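Local coordinates for protein inorganic pyrophosphatase (Shewanella sp. AS-11, PDB 6LL7) that probably catalyses the hydrolysis of inorganic diphosphate to two phosphates at a centre of two manganese ions, at residues Met4-His9 and Glu32-Ala37; Glu68-Asp73 and Gly91-His96. One frame throughout, in Å; residues are numbered along the deposited sequence.

Contact 1 (Met4-His9 and Glu32-Ala37); sequences MYVVGH and EPAIAA. With MN (manganese (II) ion), chain E.
Met-4 and Val-6 on one side and Pro-33, Ile-35 and Ala-37 on the other exchange four backbone hydrogen bonds, the ladder that joins the two parallel strands of a beta-alpha-beta unit in the DHH domain; helix 14-29 makes the crossover. Met-4 N gives the straightest of them, 2.9 Å to Pro-33 O at 172°, and Ile-35 N answers at 2.8 Å to Met-4 O. Val-6 then repeats the pattern, its N bonding to Ile-35 O and its O receiving Ala-37 N. Beyond the last rung the two segments separate, and one water bridges them, accepting from Gly-8 N and donating to Ala-37 O. Past that water the segment runs on to His-9, whose NE2 binds a manganese ion at 2.2 Å.

Side chains alternate between the two sheet faces. On the face of Met-4 and Val-6, which helix 14-29 covers through Leu-23 and Lys-27, the small methyl of Ala-34 suits the little room left: Met-4 CG sits 3.4 Å from Ala-34 CB, tighter than usual. A chi1 of 72° sets CG between backbone N and carbonyl carbon, turned onto that methyl, and a bend at chi3 brings CE to the CB of Glu-32, whose carboxylate pairs with Lys-27. On the opposite face Tyr-5 and Ile-35 run side by side, pointing the same way, and the beta-branched Ile-35 offers both CG2 and CD1 to the ring. Ile-35 CD1 meets the ring obliquely, 3.7 Å from Tyr-5 CE2 and 3.9 Å from Tyr-5 OH.

Contact 2 (Glu68-Asp73 and Gly91-His96); sequences EVYIVD and GIVDHH. With MN (manganese (II) ion), chain F; MN (manganese (II) ion), chain E.
Tyr-70, Ile-71 and Val-72 pair in parallel register with Gly-91, Ile-92 and Val-93, the strand axes nearly aligned, and Ile-71 N to Gly-91 O, Val-93 N to Ile-71 O and Asp-73 N to Val-93 O form the rungs of this inner part of the DHH-domain sheet. The Tyr-70 ring lies flat over Gly-91, whose CA makes a CH-pi contact 3.4 Å from the ring centroid and 5° off its normal. A chi1 of -153°, some way short of fully anti to the backbone N, swings the ring across to the neighbouring strand, where glycine suits, since a beta carbon would run into the ring as placed. Tyr-70 CE1 also touches Val-93 CG1 at 3.9 Å, and Tyr-70 OH is held by Glu-108. Losing the ring to an alanine here would probably uncover Gly-91 CA, open a gap beside Val-93 CG1 and leave Glu-108 without its hydroxyl partner. Farther along, Val-72 CG2 packs beside Val-93 CG1 at 3.9 Å; helices 117-128 and 14-29 cover Val-93.

At the C-terminal ends the chemistry changes. Asp-73 bridges two manganese ions, OD1 binding one at 2.1 Å and OD2 the other at 2.2 Å. His-95 NE2 joins OD1 on the first ion, its ring 14° from the carboxylate plane; Asp-15 and Asp-147 also bind there, while His-9 and Asp-13 serve the second. Asp-94 OD1 takes a hydrogen bond from His-96 ND1 on its syn lone pair, 2.5 Å long, which steadies the imidazole with CE1 at 3.3 Å from Asp-73 OD1. One carboxylate spread over two cations is likely to contribute to their spacing, and shared anionic ligands of this kind would be expected to offset the repulsion between the metals.

In the fold
Contact 1 and contact 2 follow one another along the chain, the first closing before the second opens, and their centres are 10 Å apart in one parallel sheet. Strands 4-7 and 68-72 are neighbours in it, so the order 34-38, 4-7, 68-72, 88-94 is continuous; Tyr-5 O with Tyr-70 N and Val-7 N with Tyr-70 O probably hydrogen-bond across the seam, and Val-6 packs on Val-72. Helix 14-29 reaches side chains of both contacts from one face. Because the strands run parallel, the metal-binding residues just past 4-7, 68-72 and 88-94 gather at the C-terminal end of the sheet: contact 1 supplies one ligand, contact 2 the bridging carboxylate, and together they build one dinuclear site.

Contact 1 (Met4-His9 and Glu32-Ala37)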
ATOM      1  N   MET A   4      19.704  10.054   8.359  1.00 36.10           N
ATOM      2  CA  MET A   4      18.843   8.842   8.312  1.00 35.91           C
ATOM      3  C   MET A   4      18.178   8.758   6.927  1.00 33.62           C
ATOM      4  O   MET A   4      17.903   9.815   6.333  1.00 31.05           O
ATOM      5  CB  MET A   4      17.773   8.847   9.409  1.00 37.55           C
ATOM      6  CG  MET A   4      16.653   9.855   9.159  1.00 38.45           C
ATOM      7  SD  MET A   4      15.348   9.858  10.395  1.00 39.84           S
ATOM      8  CE  MET A   4      16.147  10.778  11.711  1.00 41.18           C
ATOM      9  N   TYR A   5      17.910   7.532   6.474  1.00 31.98           N
ATOM     10  CA  TYR A   5      17.071   7.210   5.296  1.00 31.15           C
ATOM     11  C   TYR A   5      15.672   6.813   5.784  1.00 30.77           C
ATOM     12  O   TYR A   5      15.527   5.833   6.584  1.00 30.01           O
ATOM     13  CB  TYR A   5      17.720   6.116   4.444  1.00 30.97           C
ATOM     14  CG  TYR A   5      19.014   6.557   3.820  1.00 30.66           C
ATOM     15  CD1 TYR A   5      20.228   6.375   4.467  1.00 30.81           C
ATOM     16  CD2 TYR A   5      19.018   7.176   2.583  1.00 30.39           C
ATOM     17  CE1 TYR A   5      21.418   6.801   3.899  1.00 30.05           C
ATOM     18  CE2 TYR A   5      20.194   7.622   2.006  1.00 30.29           C
ATOM     19  CZ  TYR A   5      21.395   7.407   2.653  1.00 30.26           C
ATOM     20  OH  TYR A   5      22.531   7.856   2.058  1.00 30.05           O
ATOM     21  N   VAL A   6      14.663   7.572   5.346  1.00 29.75           N
ATOM     22  CA  VAL A   6      13.236   7.284   5.637  1.00 29.23           C
ATOM     23  C   VAL A   6      12.713   6.448   4.477  1.00 29.00           C
ATOM     24  O   VAL A   6      12.823   6.907   3.311  1.00 28.08           O
ATOM     25  CB  VAL A   6      12.412   8.568   5.788  1.00 29.41           C
ATOM     26  CG1 VAL A   6      10.985   8.232   6.156  1.00 29.49           C
ATOM     27  CG2 VAL A   6      13.026   9.536   6.781  1.00 29.27           C
ATOM     28  N   VAL A   7      12.210   5.249   4.750  1.00 28.19           N
ATOM     29  CA  VAL A   7      11.904   4.346   3.613  1.00 28.77           C
ATOM     30  C   VAL A   7      10.711   3.458   3.968  1.00 28.33           C
ATOM     31  O   VAL A   7      10.644   2.973   5.108  1.00 28.42           O
ATOM     32  CB  VAL A   7      13.160   3.557   3.195  1.00 29.01           C
ATOM     33  CG1 VAL A   7      13.598   2.569   4.269  1.00 28.99           C
ATOM     34  CG2 VAL A   7      12.952   2.862   1.849  1.00 28.74           C
ATOM     35  N   GLY A   8       9.794   3.305   3.011  1.00 28.26           N
ATOM     36  CA  GLY A   8       8.621   2.428   3.120  1.00 28.90           C
ATOM     37  C   GLY A   8       8.925   1.029   2.606  1.00 29.20           C
ATOM     38  O   GLY A   8      10.111   0.679   2.479  1.00 27.74           O
ATOM     39  N   HIS A   9       7.875   0.257   2.321  1.00 30.11           N
ATOM     40  CA  HIS A   9       7.967  -1.190   1.998  1.00 31.44           C
ATOM     41  C   HIS A   9       8.363  -1.393   0.527  1.00 31.78           C
ATOM     42  O   HIS A   9       8.161  -0.484  -0.301  1.00 30.86           O
ATOM     43  CB  HIS A   9       6.666  -1.952   2.351  1.00 32.87           C
ATOM     44  CG  HIS A   9       5.394  -1.379   1.812  1.00 33.76           C
ATOM     45  ND1 HIS A   9       5.152  -1.207   0.456  1.00 34.23           N
ATOM     46  CD2 HIS A   9       4.267  -0.979   2.453  1.00 34.84           C
ATOM     47  CE1 HIS A   9       3.949  -0.680   0.284  1.00 34.46           C
ATOM     48  NE2 HIS A   9       3.374  -0.543   1.500  1.00 34.75           N
ATOM     49  N   GLU A  32      17.321  16.852  12.639  1.00 34.00           N
ATOM     50  CA  GLU A  32      17.637  15.396  12.599  1.00 33.27           C
ATOM     51  C   GLU A  32      17.769  14.988  11.134  1.00 32.43           C
ATOM     52  O   GLU A  32      16.802  14.564  10.514  1.00 30.52           O
ATOM     53  CB  GLU A  32      16.572  14.572  13.319  1.00 33.57           C
ATOM     54  CG  GLU A  32      16.712  14.622  14.838  1.00 34.64           C
ATOM     55  CD  GLU A  32      15.510  14.117  15.611  1.00 35.56           C
ATOM     56  OE1 GLU A  32      15.073  12.967  15.325  1.00 36.41           O
ATOM     57  OE2 GLU A  32      14.973  14.906  16.449  1.00 37.22           O
ATOM     58  N   PRO A  33      18.953  15.191  10.517  1.00 32.30           N
ATOM     59  CA  PRO A  33      19.085  15.091   9.062  1.00 32.30           C
ATOM     60  C   PRO A  33      18.570  13.745   8.512  1.00 32.00           C
ATOM     61  O   PRO A  33      18.755  12.679   9.142  1.00 33.02           O
ATOM     62  CB  PRO A  33      20.591  15.282   8.851  1.00 32.51           C
ATOM     63  CG  PRO A  33      21.036  16.111  10.041  1.00 32.72           C
ATOM     64  CD  PRO A  33      20.213  15.569  11.180  1.00 32.59           C
ATOM     65  N   ALA A  34      17.903  13.807   7.362  1.00 31.19           N
ATOM     66  CA  ALA A  34      17.076  12.712   6.814  1.00 30.53           C
ATOM     67  C   ALA A  34      16.966  12.878   5.295  1.00 30.87           C
ATOM     68  O   ALA A  34      16.883  14.028   4.824  1.00 28.82           O
ATOM     69  CB  ALA A  34      15.720  12.703   7.475  1.00 30.16           C
ATOM     70  N   ILE A  35      16.928  11.738   4.604  1.00 31.89           N
ATOM     71  CA  ILE A  35      16.846  11.574   3.125  1.00 32.45           C
ATOM     72  C   ILE A  35      15.700  10.602   2.844  1.00 31.90           C
ATOM     73  O   ILE A  35      15.771   9.455   3.315  1.00 33.78           O
ATOM     74  CB  ILE A  35      18.191  11.049   2.553  1.00 33.63           C
ATOM     75  CG1 ILE A  35      19.385  11.950   2.895  1.00 34.33           C
ATOM     76  CG2 ILE A  35      18.092  10.799   1.059  1.00 33.96           C
ATOM     77  CD1 ILE A  35      20.703  11.193   2.969  1.00 34.45           C
ATOM     78  N   ALA A  36      14.683  11.039   2.106  1.00 31.24           N
ATOM     79  CA  ALA A  36      13.609  10.163   1.584  1.00 30.80           C
ATOM     80  C   ALA A  36      14.244   9.141   0.639  1.00 30.07           C
ATOM     81  O   ALA A  36      15.168   9.513  -0.099  1.00 30.89           O
ATOM     82  CB  ALA A  36      12.553  10.990   0.902  1.00 30.39           C
ATOM     83  N   ALA A  37      13.780   7.899   0.676  1.00 29.70           N
ATOM     84  CA  ALA A  37      14.254   6.801  -0.193  1.00 29.43           C
ATOM     85  C   ALA A  37      13.093   5.860  -0.530  1.00 29.86           C
ATOM     86  O   ALA A  37      12.065   5.901   0.186  1.00 30.89           O
ATOM     87  CB  ALA A  37      15.365   6.068   0.490  1.00 29.06           C
TER
HETATM   88 MN    MN E 401       1.388   0.344   2.067  1.00 31.70          MN
HETATM   89  O   HOH W   1       9.551   4.457   0.416  1.00 16.38           O
HETATM   90  O   HOH W   2       1.007  -0.559   3.665  1.00 21.42           O

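Contact 2 (Glu68-Asp73 and Gly91-His96)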
ATOM      1  N   GLU A  68      21.479   4.441   9.095  1.00 39.23           N
ATOM      2  CA  GLU A  68      20.307   4.727   9.955  1.00 39.16           C
ATOM      3  C   GLU A  68      19.063   4.744   9.070  1.00 38.58           C
ATOM      4  O   GLU A  68      19.101   5.337   7.982  1.00 40.17           O
ATOM      5  CB  GLU A  68      20.520   6.033  10.729  1.00 39.10           C
ATOM      6  CG  GLU A  68      21.624   5.882  11.758  1.00 39.84           C
ATOM      7  CD  GLU A  68      21.827   7.057  12.680  1.00 40.24           C
ATOM      8  OE1 GLU A  68      21.718   8.206  12.199  1.00 41.13           O
ATOM      9  OE2 GLU A  68      22.111   6.803  13.867  1.00 40.72           O
ATOM     10  N   VAL A  69      18.008   4.087   9.524  1.00 37.98           N
ATOM     11  CA  VAL A  69      16.790   3.814   8.716  1.00 37.18           C
ATOM     12  C   VAL A  69      15.573   4.159   9.576  1.00 35.57           C
ATOM     13  O   VAL A  69      15.519   3.704  10.736  1.00 34.40           O
ATOM     14  CB  VAL A  69      16.775   2.349   8.251  1.00 38.48           C
ATOM     15  CG1 VAL A  69      15.489   1.981   7.534  1.00 39.29           C
ATOM     16  CG2 VAL A  69      17.978   2.039   7.374  1.00 39.24           C
ATOM     17  N   TYR A  70      14.665   4.970   9.038  1.00 33.88           N
ATOM     18  CA  TYR A  70      13.327   5.214   9.619  1.00 32.77           C
ATOM     19  C   TYR A  70      12.319   4.480   8.737  1.00 30.89           C
ATOM     20  O   TYR A  70      12.157   4.864   7.547  1.00 30.61           O
ATOM     21  CB  TYR A  70      13.052   6.717   9.716  1.00 33.95           C
ATOM     22  CG  TYR A  70      12.089   7.092  10.814  1.00 35.31           C
ATOM     23  CD1 TYR A  70      10.827   6.521  10.887  1.00 35.70           C
ATOM     24  CD2 TYR A  70      12.450   8.005  11.801  1.00 35.96           C
ATOM     25  CE1 TYR A  70       9.951   6.841  11.914  1.00 36.20           C
ATOM     26  CE2 TYR A  70      11.585   8.341  12.828  1.00 36.30           C
ATOM     27  CZ  TYR A  70      10.330   7.756  12.884  1.00 36.73           C
ATOM     28  OH  TYR A  70       9.472   8.073  13.894  1.00 37.54           O
ATOM     29  N   ILE A  71      11.689   3.447   9.285  1.00 29.69           N
ATOM     30  CA  ILE A  71      10.747   2.575   8.527  1.00 30.03           C
ATOM     31  C   ILE A  71       9.361   3.236   8.468  1.00 29.96           C
ATOM     32  O   ILE A  71       8.898   3.704   9.507  1.00 29.69           O
ATOM     33  CB  ILE A  71      10.672   1.191   9.178  1.00 30.31           C
ATOM     34  CG1 ILE A  71      12.033   0.481   9.201  1.00 30.66           C
ATOM     35  CG2 ILE A  71       9.603   0.346   8.493  1.00 30.29           C
ATOM     36  CD1 ILE A  71      12.367  -0.271   7.941  1.00 31.31           C
ATOM     37  N   VAL A  72       8.712   3.219   7.302  1.00 30.17           N
ATOM     38  CA  VAL A  72       7.315   3.712   7.102  1.00 29.86           C
ATOM     39  C   VAL A  72       6.406   2.566   6.621  1.00 29.79           C
ATOM     40  O   VAL A  72       6.827   1.832   5.699  1.00 30.47           O
ATOM     41  CB  VAL A  72       7.293   4.873   6.102  1.00 29.72           C
ATOM     42  CG1 VAL A  72       5.877   5.368   5.854  1.00 29.77           C
ATOM     43  CG2 VAL A  72       8.201   6.005   6.536  1.00 30.00           C
ATOM     44  N   ASP A  73       5.227   2.414   7.244  1.00 28.72           N
ATOM     45  CA  ASP A  73       4.042   1.711   6.665  1.00 28.60           C
ATOM     46  C   ASP A  73       4.250   0.195   6.671  1.00 27.79           C
ATOM     47  O   ASP A  73       3.635  -0.498   5.841  1.00 27.82           O
ATOM     48  CB  ASP A  73       3.793   2.172   5.219  1.00 29.23           C
ATOM     49  CG  ASP A  73       2.432   1.855   4.632  1.00 29.18           C
ATOM     50  OD1 ASP A  73       1.475   1.683   5.410  1.00 28.63           O
ATOM     51  OD2 ASP A  73       2.349   1.802   3.381  1.00 30.62           O
ATOM     52  N   GLY A  91      13.658   4.559  13.840  1.00 30.16           N
ATOM     53  CA  GLY A  91      12.232   4.934  13.883  1.00 28.92           C
ATOM     54  C   GLY A  91      11.369   3.931  13.158  1.00 27.43           C
ATOM     55  O   GLY A  91      11.872   3.292  12.226  1.00 27.67           O
ATOM     56  N   ILE A  92      10.139   3.740  13.622  1.00 26.06           N
ATOM     57  CA  ILE A  92       9.057   3.117  12.815  1.00 25.04           C
ATOM     58  C   ILE A  92       7.804   3.986  12.938  1.00 24.26           C
ATOM     59  O   ILE A  92       7.400   4.251  14.081  1.00 23.64           O
ATOM     60  CB  ILE A  92       8.741   1.680  13.235  1.00 25.07           C
ATOM     61  CG1 ILE A  92       9.943   0.742  13.092  1.00 25.21           C
ATOM     62  CG2 ILE A  92       7.551   1.200  12.403  1.00 25.28           C
ATOM     63  CD1 ILE A  92       9.760  -0.583  13.801  1.00 25.29           C
ATOM     64  N   VAL A  93       7.206   4.367  11.812  1.00 23.36           N
ATOM     65  CA  VAL A  93       5.849   4.983  11.786  1.00 23.66           C
ATOM     66  C   VAL A  93       4.947   4.123  10.899  1.00 23.79           C
ATOM     67  O   VAL A  93       5.264   3.968   9.722  1.00 22.50           O
ATOM     68  CB  VAL A  93       5.867   6.447  11.324  1.00 23.16           C
ATOM     69  CG1 VAL A  93       6.551   6.646   9.971  1.00 23.58           C
ATOM     70  CG2 VAL A  93       4.459   6.994  11.309  1.00 23.23           C
ATOM     71  N   ASP A  94       3.843   3.621  11.448  1.00 25.65           N
ATOM     72  CA  ASP A  94       2.992   2.613  10.769  1.00 27.25           C
ATOM     73  C   ASP A  94       1.591   2.591  11.385  1.00 29.03           C
ATOM     74  O   ASP A  94       1.357   3.261  12.415  1.00 30.83           O
ATOM     75  CB  ASP A  94       3.650   1.239  10.865  1.00 27.40           C
ATOM     76  CG  ASP A  94       2.970   0.153  10.050  1.00 28.13           C
ATOM     77  OD1 ASP A  94       2.205   0.514   9.117  1.00 29.48           O
ATOM     78  OD2 ASP A  94       3.214  -1.041  10.340  1.00 27.71           O
ATOM     79  N   HIS A  95       0.697   1.820  10.770  1.00 30.00           N
ATOM     80  CA  HIS A  95      -0.702   1.604  11.208  1.00 30.04           C
ATOM     81  C   HIS A  95      -1.073   0.133  11.002  1.00 30.59           C
ATOM     82  O   HIS A  95      -2.270  -0.135  10.823  1.00 30.99           O
ATOM     83  CB  HIS A  95      -1.643   2.532  10.439  1.00 29.54           C
ATOM     84  CG  HIS A  95      -1.632   2.330   8.956  1.00 29.70           C
ATOM     85  ND1 HIS A  95      -2.686   1.749   8.271  1.00 30.01           N
ATOM     86  CD2 HIS A  95      -0.692   2.613   8.028  1.00 29.58           C
ATOM     87  CE1 HIS A  95      -2.393   1.691   6.989  1.00 30.00           C
ATOM     88  NE2 HIS A  95      -1.170   2.223   6.812  1.00 28.91           N
ATOM     89  N   HIS A  96      -0.095  -0.774  11.033  1.00 30.58           N
ATOM     90  CA  HIS A  96      -0.330  -2.237  10.952  1.00 31.28           C
ATOM     91  C   HIS A  96      -0.072  -2.898  12.304  1.00 31.42           C
ATOM     92  O   HIS A  96       0.465  -2.236  13.222  1.00 29.57           O
ATOM     93  CB  HIS A  96       0.556  -2.881   9.889  1.00 32.20           C
ATOM     94  CG  HIS A  96       0.246  -2.399   8.513  1.00 33.46           C
ATOM     95  ND1 HIS A  96       0.914  -1.328   7.932  1.00 33.00           N
ATOM     96  CD2 HIS A  96      -0.675  -2.818   7.612  1.00 33.55           C
ATOM     97  CE1 HIS A  96       0.409  -1.108   6.739  1.00 33.82           C
ATOM     98  NE2 HIS A  96      -0.552  -2.030   6.510  1.00 33.37           N
TER
HETATM   99 MN    MN F 402      -0.434   2.321   4.687  1.00 27.30          MN
HETATM  100 MN    MN E 401       1.388   0.344   2.067  1.00 31.70          MN
HETATM  101  O   HOH W   2       1.007  -0.559   3.665  1.00 21.42           O
HETATM  102  O   HOH W   3      -1.239   0.371   3.479  1.00 24.18           O